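Aspartate-semialdehyde dehydrogenase (Vibrio cholerae, PDB 2QZ9) catalyses the NADPH-dependent reductive dephosphorylation of L-aspartyl-4-phosphate to L-aspartate-semialdehyde, a shared early step of lysine, threonine and methionine biosynthesis. Local coordinates at the interface of chains A and B. Residues are numbered along the deposited sequence; one frame, centred on the assembly and turned at random. Chains: chain A/B, Aspartate-semialdehyde dehydrogenase.

Contacts 1 and 2 are twins related by the two-fold axis of the homodimer. Their C-alpha centres lie about 15 Å apart. Both pair Arg151 and Asn232 of one subunit with His249 and the 300-302 loop of the other. Contact 1 also includes Tyr209 and Asn308, and contact 2 adds Val231 and His303. Contact 3 is a largely apolar patch with its own two-fold twin. Its C-alpha centre is about 18 Å from that of contact 1 and 26 Å from that of contact 2. It lies about 15 Å from B:His244 and 18 Å from B:Cys131, both active-site residues. All three join the same two subunits.

Contact 1: the interface of chains A and B. Residues chain A 249, 300-302, 308; chain B 151, 209, 232.
B:Asn232 slides its amide between the carboxylate of A:Asp300 and the side chains of A:Asn308 and A:His249. Its amide stacks on the carboxylate, with the planes 20° apart. Its CG is 3.7 Å from CG of A:Asp300. Against A:Asn308 the two amides lie nearly coplanar, but as modelled like atoms face each other, with ND2 of A:Asn308 2.7 Å from ND2 of B:Asn232. This pairing is doubtful. One amide is probably turned over, which would give hydrogen bonds instead. B:Tyr209 lays its ring alongside A:Ile301, whose CG1 is 3.7 Å from ring atom CZ. Its phenol OH accepts a hydrogen bond of 3.2 Å from the backbone N of A:Ile301. A:Ser302 OG takes the in-plane N-H of B:Arg151 NE at 2.9 Å and donates to OD1 of A:Asp300. Its chi1 of 78° points OG back toward that carboxylate. B:Arg151 NH2 completes the grip with a salt bridge of 2.7 Å to OD2 of A:Asp300, on its syn lone pair. Residues A:300-302 belong to the loop between strands 292-299 and 306-313. In this polar patch of the homodimer interface, between dimerisation domains, they meet strands 151-158 and 230-234 of chain B, with B:Tyr209 just before helix 211-224.

Contact 2: the interface of chains A and B. Residues chain A 151, 231-232; chain B 249, 300-303.
A:Arg151 reaches across the two-fold interface to B:Asp300 and B:Ser302, within the dimerisation domains of this aspartate-semialdehyde dehydrogenase. The charged link is a salt bridge, with NH2 of A:Arg151 2.6 Å from OD2 of B:Asp300. The carboxylate oxygen uses its syn lone pair. This oxygen lies 20° out of the guanidinium plane, and the bond is bent (132° at the hydrogen). The neighbouring NE makes a straighter hydrogen bond, 2.8 Å to the hydroxyl OG of B:Ser302, which lies in the guanidinium plane. Extended from CG to NE, the chain spans the gap, and a turn at chi4 aims NE and NH2 at the loop.

In the second shell, B:Ser302 OG donates to OD1 of B:Asp300 at 2.6 Å, and the backbone N of B:Ser302 meets the same oxygen from above the carboxylate plane. These bonds probably help to hold the carboxylate in place. Water 2 connects NH2 of A:Arg151, 3.3 Å away, with the backbone O of B:His249.

Among the packing contacts, B:His303 sets its ring atom CD2 over the centre of the guanidinium face, 3.9 Å from CZ of A:Arg151, with the two planes 53° apart. CB of A:Asn232 packs on CB of B:Ser302 at 3.7 Å. The side chains of A:Asn232 and B:Asp300 cross at about a right angle, with the amide nearly parallel over the carboxylate face. OD1 of A:Asn232 is 3.1 Å from OD2 of B:Asp300; both can only accept, so the modelled amide orientation may be wrong.

Contact 3: the interface of chains A and B. Residues chain A 279-281; chain B 190, 197-200.
The ring of A:Phe279 is the main flat group of this patch. Chain B borders one face of the ring, and its atoms stand above the rim rather than over the centre. CG of B:Pro199 stands above the rim at CD1, 3.5 Å from CD1 of A:Phe279. On the same side of the plane, CB of B:Gln200 stands above the CZ-CE2 rim, 3.6 Å from CZ of A:Phe279. B:Ile198 comes at the rim between CE1 and CZ, where its methyl CG2 is 3.5 Å from CE1 of A:Phe279. The hydroxyl of B:Ser190 approaches the CZ corner, its OG 3.8 Å from CZ of A:Phe279. The amide of B:Gln200 is turned 71° against the ring, and its OE1 lies near the CZ-CE2 edge.

The chi1 of A:Phe279 is 44°, with the ring placed between its own backbone N and carbonyl carbon. From there it points across to the B:198-200 segment. B:Ser190 OG donates 2.8 Å to OE1 of B:Gln200, which helps fix the turned amide beside the ring. A second, smaller contact comes from A:Thr281. Its methyl CG2 touches the backbone O of B:Cys197 at 3.4 Å.

The contact is mostly van der Waals packing of an aromatic ring against aliphatic groups. A:Phe279 has the most surface hidden, 52 Å². The patch is part of the homodimer interface, between the dimerisation domains. In the fold, A:279-281 is the loop leading into helix 282-286. The chain B residues belong to the long loop between helices 165-179 and 211-224.

Contact 1: the interface of chains A and B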
loop_
_atom_site.group_PDB
_atom_site.type_symbol
_atom_site.label_atom_id
_atom_site.label_comp_id
_atom_site.label_asym_id
_atom_site.label_seq_id
_atom_site.Cartn_x
_atom_site.Cartn_y
_atom_site.Cartn_z
ATOM N N HIS A 249 4.496 -4.668 10.285
ATOM C CA HIS A 249 3.985 -5.784 11.080
ATOM C C HIS A 249 5.200 -6.494 11.720
ATOM O O HIS A 249 5.925 -7.255 11.055
ATOM C CB HIS A 249 3.210 -6.782 10.195
ATOM C CG HIS A 249 1.972 -6.225 9.541
ATOM N ND1 HIS A 249 1.159 -6.994 8.731
ATOM C CD2 HIS A 249 1.397 -4.996 9.587
ATOM C CE1 HIS A 249 0.141 -6.267 8.310
ATOM N NE2 HIS A 249 0.265 -5.049 8.810
ATOM N N ASP A 300 -0.906 -7.736 17.182
ATOM C CA ASP A 300 -1.065 -8.665 16.083
ATOM C C ASP A 300 -1.851 -9.858 16.614
ATOM O O ASP A 300 -1.418 -10.544 17.540
ATOM C CB ASP A 300 0.325 -9.085 15.623
ATOM C CG ASP A 300 0.320 -10.059 14.473
ATOM O OD1 ASP A 300 -0.747 -10.507 14.007
ATOM O OD2 ASP A 300 1.439 -10.371 14.017
ATOM N N ILE A 301 -3.027 -10.098 16.041
ATOM C CA ILE A 301 -3.862 -11.213 16.496
ATOM C C ILE A 301 -3.412 -12.537 15.898
ATOM O O ILE A 301 -3.900 -13.588 16.295
ATOM C CB ILE A 301 -5.355 -10.983 16.197
ATOM C CG1 ILE A 301 -5.561 -10.616 14.718
ATOM C CG2 ILE A 301 -5.904 -9.911 17.139
ATOM C CD1 ILE A 301 -7.015 -10.532 14.307
ATOM N N SER A 302 -2.474 -12.480 14.953
ATOM C CA SER A 302 -2.033 -13.676 14.214
ATOM C C SER A 302 -0.776 -14.320 14.794
ATOM O O SER A 302 -0.287 -15.301 14.256
ATOM C CB SER A 302 -1.759 -13.312 12.753
ATOM O OG SER A 302 -0.503 -12.662 12.631
ATOM N N ASN A 308 1.464 -4.368 15.164
ATOM C CA ASN A 308 1.197 -3.683 13.900
ATOM C C ASN A 308 1.203 -2.187 14.099
ATOM O O ASN A 308 0.727 -1.694 15.116
ATOM C CB ASN A 308 -0.170 -4.076 13.327
ATOM C CG ASN A 308 -0.180 -5.460 12.719
ATOM O OD1 ASN A 308 0.725 -6.253 12.939
ATOM N ND2 ASN A 308 -1.216 -5.754 11.938
ATOM N N ARG B 151 0.518 -18.914 8.310
ATOM C CA ARG B 151 0.295 -17.491 8.594
ATOM C C ARG B 151 0.359 -16.632 7.327
ATOM O O ARG B 151 1.183 -16.868 6.441
ATOM C CB ARG B 151 1.284 -17.005 9.669
ATOM C CG ARG B 151 1.142 -15.551 10.150
ATOM C CD ARG B 151 1.961 -15.343 11.423
ATOM N NE ARG B 151 1.964 -13.956 11.894
ATOM C CZ ARG B 151 2.977 -13.098 11.738
ATOM N NH1 ARG B 151 4.093 -13.466 11.114
ATOM N NH2 ARG B 151 2.879 -11.862 12.212
ATOM N N TYR B 209 -8.038 -3.437 14.820
ATOM C CA TYR B 209 -8.253 -3.685 13.395
ATOM C C TYR B 209 -9.570 -3.058 12.905
ATOM O O TYR B 209 -10.471 -2.797 13.702
ATOM C CB TYR B 209 -8.279 -5.183 13.110
ATOM C CG TYR B 209 -6.964 -5.886 13.280
ATOM C CD1 TYR B 209 -6.492 -6.239 14.559
ATOM C CD2 TYR B 209 -6.191 -6.231 12.172
ATOM C CE1 TYR B 209 -5.271 -6.910 14.714
ATOM C CE2 TYR B 209 -4.975 -6.894 12.319
ATOM C CZ TYR B 209 -4.531 -7.236 13.595
ATOM O OH TYR B 209 -3.342 -7.895 13.748
ATOM N N ASN B 232 -3.058 -11.644 9.180
ATOM C CA ASN B 232 -2.690 -10.333 9.742
ATOM C C ASN B 232 -2.758 -9.225 8.679
ATOM O O ASN B 232 -1.797 -8.998 7.949
ATOM C CB ASN B 232 -1.287 -10.401 10.370
ATOM C CG ASN B 232 -0.904 -9.132 11.118
ATOM O OD1 ASN B 232 0.285 -8.853 11.334
ATOM N ND2 ASN B 232 -1.896 -8.374 11.543
HETATM O O HOH W 1 5.223 -10.237 10.957
#

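Contact 2: the interface of chains A and B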
loop_
_atom_site.group_PDB
_atom_site.type_symbol
_atom_site.label_atom_id
_atom_site.label_comp_id
_atom_site.label_asym_id
_atom_site.label_seq_id
_atom_site.Cartn_x
_atom_site.Cartn_y
_atom_site.Cartn_z
ATOM N N ARG A 151 11.598 -10.275 13.574
ATOM C CA ARG A 151 11.217 -10.211 12.156
ATOM C C ARG A 151 10.302 -9.015 11.838
ATOM O O ARG A 151 9.358 -8.722 12.594
ATOM C CB ARG A 151 10.579 -11.548 11.748
ATOM C CG ARG A 151 10.048 -11.643 10.341
ATOM C CD ARG A 151 9.930 -13.104 9.915
ATOM N NE ARG A 151 9.437 -13.219 8.545
ATOM C CZ ARG A 151 8.186 -13.531 8.219
ATOM N NH1 ARG A 151 7.288 -13.770 9.169
ATOM N NH2 ARG A 151 7.834 -13.613 6.935
ATOM N N VAL A 231 14.098 -8.983 7.845
ATOM C CA VAL A 231 13.334 -7.879 7.260
ATOM C C VAL A 231 12.770 -8.344 5.927
ATOM O O VAL A 231 13.516 -8.789 5.058
ATOM C CB VAL A 231 14.190 -6.576 7.077
ATOM C CG1 VAL A 231 13.319 -5.404 6.624
ATOM C CG2 VAL A 231 14.937 -6.227 8.364
ATOM N N ASN A 232 11.451 -8.232 5.774
ATOM C CA ASN A 232 10.758 -8.716 4.573
ATOM C C ASN A 232 9.914 -7.597 3.955
ATOM O O ASN A 232 8.764 -7.409 4.338
ATOM C CB ASN A 232 9.894 -9.918 4.952
ATOM C CG ASN A 232 9.241 -10.583 3.762
ATOM O OD1 ASN A 232 8.238 -11.284 3.922
ATOM N ND2 ASN A 232 9.798 -10.382 2.566
ATOM N N HIS B 249 2.408 -11.805 2.106
ATOM C CA HIS B 249 3.620 -12.472 2.593
ATOM C C HIS B 249 3.167 -13.689 3.397
ATOM O O HIS B 249 2.740 -13.546 4.539
ATOM C CB HIS B 249 4.464 -11.526 3.490
ATOM C CG HIS B 249 4.920 -10.257 2.817
ATOM N ND1 HIS B 249 5.573 -9.248 3.497
ATOM C CD2 HIS B 249 4.818 -9.831 1.534
ATOM C CE1 HIS B 249 5.861 -8.263 2.665
ATOM N NE2 HIS B 249 5.404 -8.586 1.469
ATOM N N ASP B 300 10.731 -15.677 0.477
ATOM C CA ASP B 300 10.867 -14.730 1.555
ATOM C C ASP B 300 12.240 -14.975 2.201
ATOM O O ASP B 300 12.475 -16.025 2.801
ATOM C CB ASP B 300 9.717 -14.985 2.536
ATOM C CG ASP B 300 9.770 -14.126 3.778
ATOM O OD1 ASP B 300 10.706 -13.326 3.949
ATOM O OD2 ASP B 300 8.848 -14.274 4.604
ATOM N N ILE B 301 13.143 -14.011 2.056
ATOM C CA ILE B 301 14.485 -14.108 2.643
ATOM C C ILE B 301 14.509 -13.997 4.173
ATOM O O ILE B 301 15.520 -14.298 4.798
ATOM C CB ILE B 301 15.438 -13.067 2.028
ATOM C CG1 ILE B 301 14.882 -11.648 2.218
ATOM C CG2 ILE B 301 15.659 -13.385 0.546
ATOM C CD1 ILE B 301 15.784 -10.546 1.680
ATOM N N SER B 302 13.395 -13.573 4.766
ATOM C CA SER B 302 13.297 -13.370 6.202
ATOM C C SER B 302 12.773 -14.598 6.968
ATOM O O SER B 302 12.699 -14.584 8.188
ATOM C CB SER B 302 12.418 -12.148 6.494
ATOM O OG SER B 302 11.036 -12.467 6.402
ATOM N N HIS B 303 12.435 -15.658 6.245
ATOM C CA HIS B 303 11.764 -16.835 6.814
ATOM C C HIS B 303 12.161 -18.106 6.057
ATOM O O HIS B 303 12.449 -18.045 4.858
ATOM C CB HIS B 303 10.248 -16.645 6.729
ATOM C CG HIS B 303 9.476 -17.502 7.679
ATOM N ND1 HIS B 303 9.002 -18.749 7.339
ATOM C CD2 HIS B 303 9.092 -17.292 8.961
ATOM C CE1 HIS B 303 8.358 -19.272 8.368
ATOM N NE2 HIS B 303 8.397 -18.407 9.365
HETATM O O HOH W 2 4.576 -13.474 6.740
#

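Contact 3: the interface of chains A and B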
loop_
_atom_site.group_PDB
_atom_site.type_symbol
_atom_site.label_atom_id
_atom_site.label_comp_id
_atom_site.label_asym_id
_atom_site.label_seq_id
_atom_site.Cartn_x
_atom_site.Cartn_y
_atom_site.Cartn_z
ATOM N N PHE A 279 -5.239 8.733 12.719
ATOM C CA PHE A 279 -4.006 8.174 12.146
ATOM C C PHE A 279 -3.412 9.211 11.211
ATOM O O PHE A 279 -4.155 10.015 10.646
ATOM C CB PHE A 279 -4.297 6.872 11.379
ATOM C CG PHE A 279 -5.517 6.952 10.515
ATOM C CD1 PHE A 279 -5.435 7.454 9.219
ATOM C CD2 PHE A 279 -6.763 6.550 11.005
ATOM C CE1 PHE A 279 -6.575 7.545 8.414
ATOM C CE2 PHE A 279 -7.904 6.645 10.210
ATOM C CZ PHE A 279 -7.816 7.139 8.917
ATOM N N PRO A 280 -2.073 9.193 11.029
ATOM C CA PRO A 280 -1.509 10.135 10.067
ATOM C C PRO A 280 -1.664 9.688 8.609
ATOM O O PRO A 280 -1.655 8.480 8.302
ATOM C CB PRO A 280 -0.025 10.190 10.464
ATOM C CG PRO A 280 0.257 8.827 11.040
ATOM C CD PRO A 280 -1.031 8.371 11.685
ATOM N N THR A 281 -1.804 10.666 7.720
ATOM C CA THR A 281 -1.709 10.427 6.294
ATOM C C THR A 281 -0.709 11.380 5.668
ATOM O O THR A 281 -0.451 12.461 6.193
ATOM C CB THR A 281 -3.055 10.594 5.568
ATOM O OG1 THR A 281 -3.483 11.957 5.685
ATOM C CG2 THR A 281 -4.124 9.630 6.133
ATOM N N SER B 190 -12.855 9.305 5.393
ATOM C CA SER B 190 -12.487 9.931 6.660
ATOM C C SER B 190 -11.476 11.062 6.485
ATOM O O SER B 190 -11.320 11.913 7.372
ATOM C CB SER B 190 -11.941 8.877 7.619
ATOM O OG SER B 190 -10.926 8.103 7.003
ATOM N N CYS B 197 -3.138 8.283 0.804
ATOM C CA CYS B 197 -3.423 6.902 1.183
ATOM C C CYS B 197 -4.018 6.938 2.577
ATOM O O CYS B 197 -3.519 7.646 3.447
ATOM C CB CYS B 197 -2.151 6.043 1.169
ATOM S SG CYS B 197 -1.361 5.890 -0.434
ATOM N N ILE B 198 -5.095 6.187 2.773
ATOM C CA ILE B 198 -5.824 6.188 4.038
ATOM C C ILE B 198 -5.854 4.757 4.605
ATOM O O ILE B 198 -6.572 3.899 4.066
ATOM C CB ILE B 198 -7.290 6.711 3.858
ATOM C CG1 ILE B 198 -7.309 8.009 3.021
ATOM C CG2 ILE B 198 -7.952 6.904 5.224
ATOM C CD1 ILE B 198 -8.713 8.544 2.675
ATOM N N PRO B 199 -5.087 4.501 5.695
ATOM C CA PRO B 199 -4.990 3.165 6.298
ATOM C C PRO B 199 -6.250 2.819 7.105
ATOM O O PRO B 199 -6.154 2.369 8.260
ATOM C CB PRO B 199 -3.799 3.300 7.240
ATOM C CG PRO B 199 -3.863 4.734 7.670
ATOM C CD PRO B 199 -4.271 5.483 6.432
ATOM N N GLN B 200 -7.411 3.073 6.516
ATOM C CA GLN B 200 -8.674 2.738 7.166
ATOM C C GLN B 200 -9.772 2.463 6.144
ATOM O O GLN B 200 -10.096 3.311 5.305
ATOM C CB GLN B 200 -9.088 3.815 8.180
ATOM C CG GLN B 200 -10.470 3.604 8.838
ATOM C CD GLN B 200 -11.501 4.533 8.259
ATOM O OE1 GLN B 200 -11.389 5.757 8.406
ATOM N NE2 GLN B 200 -12.502 3.974 7.572
#